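Local coordinates for dermonecrotic toxin (Pasteurella multocida, PDB 2EBF), which acts as a potent mitogenic, bone-resorbing toxin associated with atrophic rhinitis in pigs, and is represented here by its C-terminal region, at residues R157-E162 and Q559-P564; T171-R176 and I550-L555; I175-Q180 and D321-M326; L331-F336 and P516-V521. All coordinates share one frame; numbering follows the deposited sequence.

Overall arrangement
In interactions 1 to 3, helices 151-164 and 171-180 meet later parts of the chain; interaction 4 continues along helix 312-333 to 516-521. Helix 171-180 joins interactions 2 and 3, whose centres are about 11 Å apart, and helix 312-333 joins interactions 3 and 4, about 17 Å apart. Interaction 1 shares with interaction 2 the loop between strands 537-539 and 567-568, and touches it through Glu162 and Thr171. Along the chain, interaction 2 nests inside the loop closed by interaction 1, interaction 4 inside that of interaction 2, and interaction 3 closes before interaction 4 opens. Interactions 1 and 2 tie these helices to chain nearly 400 residues on, interaction 3 to a helix about 140 residues on.

Interaction 1 (R157-E162 and Q559-P564); sequences RTAMNE and QVLTPP
Glu162 and Leu561 account for most of the contact between helix 151-164 and the loop that leads toward strand 567-568. Their side chains cross at about a right angle: Leu561 lays its CB 3.7 Å from Glu162 OE2, while CD1 reaches past the carboxylate to Ala159, where it lies 4.1 Å from CB. Glu162 gets there as an extended chain, with CG trans to the backbone N (chi1 -167°), which carries the carboxylate out across Leu561, to the water at the loop. One water links the two segments. It donates to Glu162 OE2 at 2.7 Å and accepts from Leu561 N at 2.9 Å, so the acid and a loop amide are joined without touching directly. The other carboxylate oxygen, OE1, is gripped by Thr171 and by the backbone N of Ser170, and this fixes the rotation of the group. Thr562 adds its methyl, CG2, 3.8 Å from Glu162 CG, and Pro563 CD rests 3.4 Å from Glu162 O. With both oxygens of a buried carboxylate engaged, the arrangement is a water-bridged helix-to-loop junction, which ties the last turns of helix 151-164 and the start of helix 171-180 to the loop between strands 537-539 and 567-568.

Interaction 2 (T171-R176 and I550-L555); sequences TADLIR and IEVTEL
Helix 171-176 faces an irregular, extended run of chain, 550-555, whose nearest backbone approach is 7.3 Å, between the CA atoms of Ala172 and Leu555, so side chains do the bridging. Arg176 does most of it. Its chain runs straight from CG to NE and slides the guanidinium between two apolar groups: Val552 CG1 sits over the centre of one face, 3.8 Å above the plane, and Leu555 CG lies over the opposite face, nearer the rim. The edge carries the polar bonds. NH2 donates to Thr553 O at 2.9 Å in a fairly straight bond (162°) that arrives from above the carbonyl plane, and a water accepts from NE and donates to the same oxygen. NH1 turns back along its own helix to a salt bridge with Asp173 OD1 at 2.8 Å. Together these contacts hold the flat group in place. Beside it, Leu555 CD1 settles 3.9 Å from Ala172 CB and also meets Ile175 CG2. Tyr474 of helix 473-490 packs on both Arg176 and Val552, while Gln140 of helix 135-143 touches Ile175 and Leu555, leaving the loop laid across helix 171-180 between these two helices.

Interaction 3 (I175-Q180 and D321-M326); sequences IRFALQ and DRLSLM
Phe177 carries this contact, lodged against helix 312-333 with Met326 over one face of its ring and Leu323 at its edge. The ring extends toward the other helix because chi1 of Phe177 (168°) sets CG anti to the backbone N. Met326 then bends at chi2 and folds over the ring: its CG lies 4.0 Å from the ring centroid, 18° off the normal, a CH-pi contact, and its SD follows at 4.5 Å in a Met-aromatic contact. The methyl CE ends near the CB-CG-CD1 side of the ring. In the ring plane, Leu323 CD2 comes 3.9 Å from Phe177 CD2, and the far end of the ring reaches Arg322, where CZ is 4.0 Å from CB. These residues form the close-packed part, and all of them are buried.

Elsewhere the fit is looser. Ala178 CB only just meets Leu323 CD2, at 4.4 Å, and the axes of segments 175-180 and 321-326 come no closer than 10.7 Å. Toward the solvent side, the exposed Leu179 and Asp321 make no contact across the pair. Arg322 lends only its CB and backbone O to the ring, while its guanidinium turns off to salt bridges with Asp464 and Asp181. Gln180 curls back so that NE2 donates to Phe177 O at 2.9 Å, on a lone pair, at the C-terminal end of its helix. The arrangement is a helix-helix interface, its two segments running roughly antiparallel (142°), built on one aromatic side chain with a methionine over one face and a leucine at its edge, in the interior of the fragment.

Interaction 4 (L331-F336 and P516-V521); sequences LLTESF and PMPGLV
Phe336 and Pro518 meet at the close of a turn: the proline ring stands tilted on the phenyl ring, pressing its CG onto one face toward the rim, 3.8 Å from the ring centroid and 25° off its normal, a CH-pi contact. The two side chains run past each other in opposite directions, so Pro518 CB also passes by the CE2 side of the ring. Phe336 is brought here by a type II beta turn from Thr333 to Phe336, closed by the backbone bond from Phe336 N to Thr333 O; a fully trans N-CA-CB-CG torsion (chi1 180°) then directs the ring at the proline.

Thr333 forms the second point of contact. Its methyl CG2 meets SD of Met517, whose side chain crosses it at about a right angle, and CB lies 3.7 Å from Pro516 O. The hydroxyl looks elsewhere, to Met330 O and Arg515. One water joins the backbones, donating to Thr333 O at 2.6 Å and to Pro516 O at 2.7 Å, so two carbonyls that could not bond each other are linked.

Tyr523 of helix 520-524 packs on Thr333, Phe336 and Pro518, and Tyr338 meets the Phe336 ring edge-to-face. Met517 turns toward helix 473-490, against Leu477 and Ile484; the C-terminal end of helix 312-333 thus sits beside the two-stranded sheet of 510-511 and 516-517.

Interaction 1 (R157-E162 and Q559-P564)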
loop_
_atom_site.group_PDB
_atom_site.type_symbol
_atom_site.label_atom_id
_atom_site.label_comp_id
_atom_site.label_asym_id
_atom_site.label_seq_id
_atom_site.Cartn_x
_atom_site.Cartn_y
_atom_site.Cartn_z
ATOM N N ARG A 157 -10.052 -7.353 -0.482
ATOM C CA ARG A 157 -10.510 -6.077 0.035
ATOM C C ARG A 157 -10.249 -4.971 -0.961
ATOM O O ARG A 157 -11.146 -4.184 -1.263
ATOM C CB ARG A 157 -9.810 -5.763 1.364
ATOM C CG ARG A 157 -9.997 -4.347 1.848
ATOM C CD ARG A 157 -8.902 -3.985 2.847
ATOM N NE ARG A 157 -8.865 -4.920 3.964
ATOM C CZ ARG A 157 -7.775 -5.221 4.667
ATOM N NH1 ARG A 157 -6.604 -4.666 4.370
ATOM N NH2 ARG A 157 -7.856 -6.088 5.664
ATOM N N THR A 158 -9.027 -4.933 -1.490
ATOM C CA THR A 158 -8.609 -3.932 -2.468
ATOM C C THR A 158 -9.428 -4.055 -3.766
ATOM O O THR A 158 -9.893 -3.046 -4.332
ATOM C CB THR A 158 -7.079 -4.055 -2.749
ATOM O OG1 THR A 158 -6.355 -3.986 -1.506
ATOM C CG2 THR A 158 -6.583 -2.960 -3.699
ATOM N N ALA A 159 -9.602 -5.294 -4.227
ATOM C CA ALA A 159 -10.351 -5.568 -5.454
ATOM C C ALA A 159 -11.795 -5.074 -5.331
ATOM O O ALA A 159 -12.309 -4.445 -6.248
ATOM C CB ALA A 159 -10.338 -7.057 -5.770
ATOM N N MET A 160 -12.431 -5.341 -4.194
ATOM C CA MET A 160 -13.829 -4.954 -3.991
ATOM C C MET A 160 -13.964 -3.443 -3.924
ATOM O O MET A 160 -14.893 -2.877 -4.502
ATOM C CB MET A 160 -14.415 -5.609 -2.737
ATOM C CG MET A 160 -14.667 -7.116 -2.897
ATOM S SD MET A 160 -15.535 -7.874 -1.516
ATOM C CE MET A 160 -14.397 -7.578 -0.161
ATOM N N ASN A 161 -13.033 -2.788 -3.235
ATOM C CA ASN A 161 -13.006 -1.322 -3.209
ATOM C C ASN A 161 -12.771 -0.726 -4.598
ATOM O O ASN A 161 -13.381 0.286 -4.958
ATOM C CB ASN A 161 -11.965 -0.828 -2.215
ATOM C CG ASN A 161 -12.450 -0.935 -0.791
ATOM O OD1 ASN A 161 -13.650 -0.997 -0.552
ATOM N ND2 ASN A 161 -11.528 -0.945 0.161
ATOM N N GLU A 162 -11.898 -1.350 -5.376
ATOM C CA GLU A 162 -11.638 -0.912 -6.752
ATOM C C GLU A 162 -12.881 -1.057 -7.649
ATOM O O GLU A 162 -13.221 -0.147 -8.433
ATOM C CB GLU A 162 -10.465 -1.691 -7.344
ATOM C CG GLU A 162 -9.890 -1.107 -8.650
ATOM C CD GLU A 162 -8.553 -1.707 -9.051
ATOM O OE1 GLU A 162 -7.730 -1.974 -8.153
ATOM O OE2 GLU A 162 -8.301 -1.877 -10.282
ATOM N N GLN A 559 -9.676 -8.891 -16.095
ATOM C CA GLN A 559 -10.775 -7.991 -16.413
ATOM C C GLN A 559 -10.548 -6.709 -15.647
ATOM O O GLN A 559 -10.230 -6.748 -14.451
ATOM C CB GLN A 559 -12.129 -8.577 -15.979
ATOM C CG GLN A 559 -12.525 -9.880 -16.673
ATOM C CD GLN A 559 -12.456 -9.775 -18.194
ATOM O OE1 GLN A 559 -13.064 -8.892 -18.787
ATOM N NE2 GLN A 559 -11.744 -10.682 -18.815
ATOM N N VAL A 560 -10.753 -5.579 -16.319
ATOM C CA VAL A 560 -10.681 -4.283 -15.656
ATOM C C VAL A 560 -11.679 -4.264 -14.501
ATOM O O VAL A 560 -12.825 -4.692 -14.660
ATOM C CB VAL A 560 -10.956 -3.116 -16.630
ATOM C CG1 VAL A 560 -10.983 -1.809 -15.875
ATOM C CG2 VAL A 560 -9.878 -3.054 -17.701
ATOM N N LEU A 561 -11.233 -3.784 -13.340
ATOM C CA LEU A 561 -12.062 -3.739 -12.146
ATOM C C LEU A 561 -12.784 -2.396 -11.941
ATOM O O LEU A 561 -13.933 -2.372 -11.518
ATOM C CB LEU A 561 -11.230 -4.053 -10.900
ATOM C CG LEU A 561 -10.498 -5.396 -10.805
ATOM C CD1 LEU A 561 -9.767 -5.439 -9.478
ATOM C CD2 LEU A 561 -11.474 -6.572 -10.949
ATOM N N THR A 562 -12.098 -1.286 -12.217
ATOM C CA THR A 562 -12.691 0.052 -12.074
ATOM C C THR A 562 -14.004 0.194 -12.871
ATOM O O THR A 562 -14.087 -0.273 -14.015
ATOM C CB THR A 562 -11.709 1.172 -12.500
ATOM O OG1 THR A 562 -11.213 0.910 -13.818
ATOM C CG2 THR A 562 -10.543 1.260 -11.537
ATOM N N PRO A 563 -15.026 0.839 -12.268
ATOM C CA PRO A 563 -16.323 1.054 -12.917
ATOM C C PRO A 563 -16.205 1.939 -14.161
ATOM O O PRO A 563 -15.189 2.614 -14.334
ATOM C CB PRO A 563 -17.158 1.757 -11.834
ATOM C CG PRO A 563 -16.453 1.520 -10.570
ATOM C CD PRO A 563 -15.003 1.401 -10.905
ATOM N N PRO A 564 -17.247 1.951 -15.014
ATOM C CA PRO A 564 -17.140 2.581 -16.333
ATOM C C PRO A 564 -17.162 4.128 -16.380
ATOM O O PRO A 564 -16.319 4.728 -17.044
ATOM C CB PRO A 564 -18.363 2.022 -17.069
ATOM C CG PRO A 564 -19.379 1.836 -15.993
ATOM C CD PRO A 564 -18.596 1.386 -14.786
HETATM O O HOH W 1 -9.012 -1.922 -12.869
#

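Interaction 2 (T171-R176 and I550-L555)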
loop_
_atom_site.group_PDB
_atom_site.type_symbol
_atom_site.label_atom_id
_atom_site.label_comp_id
_atom_site.label_asym_id
_atom_site.label_seq_id
_atom_site.Cartn_x
_atom_site.Cartn_y
_atom_site.Cartn_z
ATOM N N THR A 171 -5.109 -3.117 -7.849
ATOM C CA THR A 171 -5.156 -4.552 -7.526
ATOM C C THR A 171 -4.201 -5.393 -8.367
ATOM O O THR A 171 -3.457 -6.223 -7.835
ATOM C CB THR A 171 -6.606 -5.108 -7.610
ATOM O OG1 THR A 171 -7.453 -4.357 -6.732
ATOM C CG2 THR A 171 -6.670 -6.577 -7.203
ATOM N N ALA A 172 -4.219 -5.200 -9.683
ATOM C CA ALA A 172 -3.377 -6.012 -10.549
ATOM C C ALA A 172 -1.900 -5.889 -10.153
ATOM O O ALA A 172 -1.182 -6.889 -10.021
ATOM C CB ALA A 172 -3.578 -5.614 -12.030
ATOM N N ASP A 173 -1.448 -4.655 -9.969
ATOM C CA ASP A 173 -0.049 -4.413 -9.633
ATOM C C ASP A 173 0.293 -4.895 -8.215
ATOM O O ASP A 173 1.409 -5.336 -7.974
ATOM C CB ASP A 173 0.302 -2.939 -9.817
ATOM C CG ASP A 173 0.438 -2.547 -11.273
ATOM O OD1 ASP A 173 0.886 -3.380 -12.099
ATOM O OD2 ASP A 173 0.091 -1.399 -11.593
ATOM N N LEU A 174 -0.656 -4.809 -7.285
ATOM C CA LEU A 174 -0.415 -5.345 -5.929
ATOM C C LEU A 174 -0.321 -6.882 -5.970
ATOM O O LEU A 174 0.459 -7.486 -5.225
ATOM C CB LEU A 174 -1.447 -4.841 -4.913
ATOM C CG LEU A 174 -1.212 -3.414 -4.382
ATOM C CD1 LEU A 174 -2.507 -2.754 -3.903
ATOM C CD2 LEU A 174 -0.156 -3.382 -3.269
ATOM N N ILE A 175 -1.086 -7.503 -6.871
ATOM C CA ILE A 175 -0.941 -8.941 -7.130
ATOM C C ILE A 175 0.447 -9.244 -7.706
ATOM O O ILE A 175 1.101 -10.184 -7.263
ATOM C CB ILE A 175 -2.060 -9.490 -8.064
ATOM C CG1 ILE A 175 -3.401 -9.529 -7.320
ATOM C CG2 ILE A 175 -1.683 -10.875 -8.641
ATOM C CD1 ILE A 175 -4.632 -9.741 -8.247
ATOM N N ARG A 176 0.900 -8.447 -8.676
ATOM C CA ARG A 176 2.230 -8.660 -9.260
ATOM C C ARG A 176 3.331 -8.577 -8.196
ATOM O O ARG A 176 4.248 -9.405 -8.177
ATOM C CB ARG A 176 2.502 -7.677 -10.402
ATOM C CG ARG A 176 1.505 -7.773 -11.540
ATOM C CD ARG A 176 1.926 -6.874 -12.685
ATOM N NE ARG A 176 1.223 -7.180 -13.928
ATOM C CZ ARG A 176 0.236 -6.453 -14.443
ATOM N NH1 ARG A 176 -0.192 -5.353 -13.835
ATOM N NH2 ARG A 176 -0.312 -6.827 -15.594
ATOM N N ILE A 550 6.892 0.256 -15.256
ATOM C CA ILE A 550 7.412 -1.105 -15.323
ATOM C C ILE A 550 6.702 -1.782 -16.501
ATOM O O ILE A 550 5.517 -1.552 -16.714
ATOM C CB ILE A 550 7.111 -1.890 -14.020
ATOM C CG1 ILE A 550 7.961 -1.370 -12.857
ATOM C CG2 ILE A 550 7.350 -3.393 -14.219
ATOM C CD1 ILE A 550 7.365 -1.652 -11.463
ATOM N N GLU A 551 7.438 -2.570 -17.279
ATOM C CA GLU A 551 6.856 -3.297 -18.408
ATOM C C GLU A 551 6.045 -4.474 -17.879
ATOM O O GLU A 551 6.531 -5.240 -17.044
ATOM C CB GLU A 551 7.937 -3.805 -19.371
ATOM C CG GLU A 551 8.613 -2.707 -20.209
ATOM C CD GLU A 551 9.242 -3.258 -21.481
ATOM O OE1 GLU A 551 10.071 -4.200 -21.386
ATOM O OE2 GLU A 551 8.905 -2.749 -22.583
ATOM N N VAL A 552 4.817 -4.616 -18.373
ATOM C CA VAL A 552 3.911 -5.666 -17.885
ATOM C C VAL A 552 3.403 -6.609 -18.978
ATOM O O VAL A 552 3.354 -6.247 -20.161
ATOM C CB VAL A 552 2.690 -5.072 -17.129
ATOM C CG1 VAL A 552 3.137 -4.352 -15.851
ATOM C CG2 VAL A 552 1.870 -4.146 -18.047
ATOM N N THR A 553 3.074 -7.830 -18.554
ATOM C CA THR A 553 2.215 -8.742 -19.288
ATOM C C THR A 553 0.904 -8.746 -18.513
ATOM O O THR A 553 0.909 -8.807 -17.282
ATOM C CB THR A 553 2.768 -10.174 -19.259
ATOM O OG1 THR A 553 4.130 -10.174 -19.690
ATOM C CG2 THR A 553 1.961 -11.089 -20.150
ATOM N N GLU A 554 -0.212 -8.666 -19.228
ATOM C CA GLU A 554 -1.513 -8.801 -18.604
ATOM C C GLU A 554 -1.566 -10.046 -17.702
ATOM O O GLU A 554 -1.062 -11.114 -18.065
ATOM C CB GLU A 554 -2.593 -8.879 -19.686
ATOM C CG GLU A 554 -3.981 -8.634 -19.172
ATOM C CD GLU A 554 -4.393 -7.175 -19.206
ATOM O OE1 GLU A 554 -3.536 -6.276 -19.360
ATOM O OE2 GLU A 554 -5.604 -6.931 -19.080
ATOM N N LEU A 555 -2.152 -9.903 -16.519
ATOM C CA LEU A 555 -2.437 -11.075 -15.688
ATOM C C LEU A 555 -3.432 -11.970 -16.422
ATOM O O LEU A 555 -4.264 -11.482 -17.195
ATOM C CB LEU A 555 -2.969 -10.667 -14.317
ATOM C CG LEU A 555 -1.972 -9.940 -13.400
ATOM C CD1 LEU A 555 -2.675 -9.455 -12.125
ATOM C CD2 LEU A 555 -0.746 -10.824 -13.060
HETATM O O HOH W 2 2.239 -9.890 -14.866
#

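Interaction 3 (I175-Q180 and D321-M326)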
loop_
_atom_site.group_PDB
_atom_site.type_symbol
_atom_site.label_atom_id
_atom_site.label_comp_id
_atom_site.label_asym_id
_atom_site.label_seq_id
_atom_site.Cartn_x
_atom_site.Cartn_y
_atom_site.Cartn_z
ATOM N N ILE A 175 -1.086 -7.503 -6.871
ATOM C CA ILE A 175 -0.941 -8.941 -7.130
ATOM C C ILE A 175 0.447 -9.244 -7.706
ATOM O O ILE A 175 1.101 -10.184 -7.263
ATOM C CB ILE A 175 -2.060 -9.490 -8.064
ATOM C CG1 ILE A 175 -3.401 -9.529 -7.320
ATOM C CG2 ILE A 175 -1.683 -10.875 -8.641
ATOM C CD1 ILE A 175 -4.632 -9.741 -8.247
ATOM N N ARG A 176 0.900 -8.447 -8.676
ATOM C CA ARG A 176 2.230 -8.660 -9.260
ATOM C C ARG A 176 3.331 -8.577 -8.196
ATOM O O ARG A 176 4.248 -9.405 -8.177
ATOM C CB ARG A 176 2.502 -7.677 -10.402
ATOM C CG ARG A 176 1.505 -7.773 -11.540
ATOM C CD ARG A 176 1.926 -6.874 -12.685
ATOM N NE ARG A 176 1.223 -7.180 -13.928
ATOM C CZ ARG A 176 0.236 -6.453 -14.443
ATOM N NH1 ARG A 176 -0.192 -5.353 -13.835
ATOM N NH2 ARG A 176 -0.312 -6.827 -15.594
ATOM N N PHE A 177 3.226 -7.581 -7.314
ATOM C CA PHE A 177 4.133 -7.460 -6.164
ATOM C C PHE A 177 4.121 -8.720 -5.296
ATOM O O PHE A 177 5.180 -9.248 -4.959
ATOM C CB PHE A 177 3.776 -6.223 -5.324
ATOM C CG PHE A 177 4.460 -6.176 -3.966
ATOM C CD1 PHE A 177 5.833 -6.001 -3.870
ATOM C CD2 PHE A 177 3.714 -6.304 -2.798
ATOM C CE1 PHE A 177 6.469 -5.964 -2.630
ATOM C CE2 PHE A 177 4.329 -6.255 -1.548
ATOM C CZ PHE A 177 5.712 -6.087 -1.465
ATOM N N ALA A 178 2.918 -9.190 -4.943
ATOM C CA ALA A 178 2.757 -10.355 -4.063
ATOM C C ALA A 178 3.393 -11.594 -4.673
ATOM O O ALA A 178 4.078 -12.347 -3.983
ATOM C CB ALA A 178 1.279 -10.614 -3.774
ATOM N N LEU A 179 3.187 -11.776 -5.977
ATOM C CA LEU A 179 3.661 -12.971 -6.689
ATOM C C LEU A 179 5.182 -13.092 -6.763
ATOM O O LEU A 179 5.727 -14.199 -6.813
ATOM C CB LEU A 179 3.081 -13.010 -8.109
ATOM C CG LEU A 179 1.584 -13.285 -8.278
ATOM C CD1 LEU A 179 1.213 -13.204 -9.763
ATOM C CD2 LEU A 179 1.197 -14.640 -7.710
ATOM N N GLN A 180 5.863 -11.954 -6.793
ATOM C CA GLN A 180 7.321 -11.939 -6.853
ATOM C C GLN A 180 7.976 -11.860 -5.474
ATOM O O GLN A 180 9.136 -12.216 -5.321
ATOM C CB GLN A 180 7.821 -10.806 -7.774
ATOM C CG GLN A 180 7.512 -9.375 -7.295
ATOM C CD GLN A 180 8.462 -8.885 -6.209
ATOM O OE1 GLN A 180 9.693 -9.027 -6.326
ATOM N NE2 GLN A 180 7.900 -8.309 -5.143
ATOM N N ASP A 321 1.933 -6.060 6.375
ATOM C CA ASP A 321 2.674 -4.793 6.386
ATOM C C ASP A 321 3.236 -4.436 5.015
ATOM O O ASP A 321 3.157 -3.288 4.596
ATOM C CB ASP A 321 3.808 -4.820 7.418
ATOM C CG ASP A 321 3.298 -4.715 8.846
ATOM O OD1 ASP A 321 2.074 -4.557 9.032
ATOM O OD2 ASP A 321 4.117 -4.788 9.790
ATOM N N ARG A 322 3.821 -5.415 4.332
ATOM C CA ARG A 322 4.423 -5.175 3.019
ATOM C C ARG A 322 3.363 -4.754 2.002
ATOM O O ARG A 322 3.584 -3.848 1.207
ATOM C CB ARG A 322 5.166 -6.404 2.504
ATOM C CG ARG A 322 6.291 -6.870 3.409
ATOM C CD ARG A 322 7.657 -6.663 2.836
ATOM N NE ARG A 322 8.128 -7.825 2.099
ATOM C CZ ARG A 322 9.190 -8.574 2.399
ATOM N NH1 ARG A 322 9.957 -8.337 3.460
ATOM N NH2 ARG A 322 9.479 -9.595 1.610
ATOM N N LEU A 323 2.209 -5.406 2.027
ATOM C CA LEU A 323 1.149 -5.021 1.093
ATOM C C LEU A 323 0.634 -3.615 1.366
ATOM O O LEU A 323 0.417 -2.837 0.441
ATOM C CB LEU A 323 0.006 -6.036 1.110
ATOM C CG LEU A 323 0.393 -7.363 0.461
ATOM C CD1 LEU A 323 -0.521 -8.447 0.963
ATOM C CD2 LEU A 323 0.348 -7.229 -1.087
ATOM N N SER A 324 0.440 -3.289 2.640
ATOM C CA SER A 324 0.012 -1.951 3.018
ATOM C C SER A 324 1.050 -0.898 2.656
ATOM O O SER A 324 0.688 0.191 2.249
ATOM C CB SER A 324 -0.263 -1.866 4.526
ATOM O OG SER A 324 -1.300 -2.770 4.894
ATOM N N LEU A 325 2.331 -1.197 2.838
ATOM C CA LEU A 325 3.370 -0.213 2.516
ATOM C C LEU A 325 3.499 0.007 1.016
ATOM O O LEU A 325 3.646 1.144 0.567
ATOM C CB LEU A 325 4.725 -0.596 3.126
ATOM C CG LEU A 325 4.790 -0.526 4.659
ATOM C CD1 LEU A 325 6.116 -1.083 5.171
ATOM C CD2 LEU A 325 4.577 0.897 5.171
ATOM N N MET A 326 3.439 -1.086 0.258
ATOM C CA MET A 326 3.464 -1.025 -1.214
ATOM C C MET A 326 2.323 -0.187 -1.773
ATOM O O MET A 326 2.515 0.621 -2.684
ATOM C CB MET A 326 3.424 -2.434 -1.802
ATOM C CG MET A 326 3.655 -2.492 -3.323
ATOM S SD MET A 326 5.238 -1.754 -3.783
ATOM C CE MET A 326 5.373 -2.382 -5.466
#

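Interaction 4 (L331-F336 and P516-V521)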
loop_
_atom_site.group_PDB
_atom_site.type_symbol
_atom_site.label_atom_id
_atom_site.label_comp_id
_atom_site.label_asym_id
_atom_site.label_seq_id
_atom_site.Cartn_x
_atom_site.Cartn_y
_atom_site.Cartn_z
ATOM N N LEU A 331 0.428 4.680 -4.332
ATOM C CA LEU A 331 -0.418 5.870 -4.218
ATOM C C LEU A 331 0.406 7.152 -4.316
ATOM O O LEU A 331 -0.013 8.125 -4.946
ATOM C CB LEU A 331 -1.180 5.850 -2.889
ATOM C CG LEU A 331 -2.115 7.026 -2.607
ATOM C CD1 LEU A 331 -3.249 7.027 -3.640
ATOM C CD2 LEU A 331 -2.663 6.945 -1.194
ATOM N N LEU A 332 1.575 7.146 -3.680
ATOM C CA LEU A 332 2.461 8.304 -3.689
ATOM C C LEU A 332 2.927 8.669 -5.098
ATOM O O LEU A 332 3.249 9.824 -5.347
ATOM C CB LEU A 332 3.665 8.056 -2.772
ATOM C CG LEU A 332 4.748 9.121 -2.570
ATOM C CD1 LEU A 332 4.391 10.100 -1.445
ATOM C CD2 LEU A 332 6.054 8.411 -2.257
ATOM N N THR A 333 2.961 7.700 -6.019
ATOM C CA THR A 333 3.394 7.987 -7.389
ATOM C C THR A 333 2.277 8.569 -8.267
ATOM O O THR A 333 2.550 9.131 -9.347
ATOM C CB THR A 333 3.934 6.731 -8.111
ATOM O OG1 THR A 333 2.862 5.811 -8.337
ATOM C CG2 THR A 333 5.044 6.053 -7.306
ATOM N N GLU A 334 1.027 8.401 -7.833
ATOM C CA GLU A 334 -0.133 8.767 -8.647
ATOM C C GLU A 334 -0.180 10.254 -8.953
ATOM O O GLU A 334 -0.121 11.092 -8.053
ATOM C CB GLU A 334 -1.445 8.336 -7.980
ATOM C CG GLU A 334 -1.739 6.864 -8.124
ATOM C CD GLU A 334 -3.075 6.447 -7.510
ATOM O OE1 GLU A 334 -3.313 5.219 -7.452
ATOM O OE2 GLU A 334 -3.879 7.328 -7.099
ATOM N N SER A 335 -0.288 10.570 -10.241
ATOM C CA SER A 335 -0.363 11.955 -10.691
ATOM C C SER A 335 0.759 12.827 -10.105
ATOM O O SER A 335 0.537 14.002 -9.779
ATOM C CB SER A 335 -1.747 12.551 -10.369
ATOM O OG SER A 335 -2.753 11.937 -11.172
ATOM N N PHE A 336 1.956 12.262 -9.939
ATOM C CA PHE A 336 3.080 13.099 -9.525
ATOM C C PHE A 336 3.351 14.044 -10.678
ATOM O O PHE A 336 3.448 13.609 -11.821
ATOM C CB PHE A 336 4.343 12.299 -9.178
ATOM C CG PHE A 336 5.496 13.171 -8.746
ATOM C CD1 PHE A 336 5.587 13.615 -7.427
ATOM C CD2 PHE A 336 6.459 13.583 -9.656
ATOM C CE1 PHE A 336 6.634 14.444 -7.021
ATOM C CE2 PHE A 336 7.518 14.411 -9.267
ATOM C CZ PHE A 336 7.605 14.844 -7.943
ATOM N N PRO A 516 5.944 6.434 -13.834
ATOM C CA PRO A 516 7.242 6.436 -13.171
ATOM C C PRO A 516 7.153 6.502 -11.646
ATOM O O PRO A 516 6.189 7.037 -11.089
ATOM C CB PRO A 516 7.928 7.699 -13.729
ATOM C CG PRO A 516 7.088 8.115 -14.950
ATOM C CD PRO A 516 5.697 7.681 -14.585
ATOM N N MET A 517 8.164 5.939 -10.992
ATOM C CA MET A 517 8.422 6.219 -9.581
ATOM C C MET A 517 9.470 7.342 -9.496
ATOM O O MET A 517 10.629 7.124 -9.834
ATOM C CB MET A 517 8.942 4.962 -8.885
ATOM C CG MET A 517 9.460 5.178 -7.474
ATOM S SD MET A 517 8.123 5.714 -6.401
ATOM C CE MET A 517 8.962 5.708 -4.821
ATOM N N PRO A 518 9.063 8.542 -9.052
ATOM C CA PRO A 518 10.012 9.651 -8.976
ATOM C C PRO A 518 11.075 9.332 -7.939
ATOM O O PRO A 518 10.835 8.508 -7.055
ATOM C CB PRO A 518 9.148 10.832 -8.509
ATOM C CG PRO A 518 7.732 10.415 -8.786
ATOM C CD PRO A 518 7.722 8.938 -8.592
ATOM N N GLY A 519 12.237 9.969 -8.051
ATOM C CA GLY A 519 13.322 9.718 -7.120
ATOM C C GLY A 519 13.239 10.625 -5.911
ATOM O O GLY A 519 12.379 11.514 -5.850
ATOM N N LEU A 520 14.143 10.428 -4.959
ATOM C CA LEU A 520 14.182 11.260 -3.744
ATOM C C LEU A 520 14.270 12.726 -4.114
ATOM O O LEU A 520 13.695 13.596 -3.457
ATOM C CB LEU A 520 15.420 10.931 -2.910
ATOM C CG LEU A 520 15.522 9.692 -2.039
ATOM C CD1 LEU A 520 16.989 9.308 -1.924
ATOM C CD2 LEU A 520 14.910 9.941 -0.652
ATOM N N VAL A 521 15.007 12.972 -5.190
ATOM C CA VAL A 521 15.415 14.290 -5.609
ATOM C C VAL A 521 14.222 15.040 -6.210
ATOM O O VAL A 521 14.022 16.233 -5.946
ATOM C CB VAL A 521 16.656 14.087 -6.518
ATOM C CG1 VAL A 521 16.585 14.756 -7.861
ATOM C CG2 VAL A 521 17.918 14.316 -5.747
HETATM O O HOH W 3 4.567 9.157 -11.061
#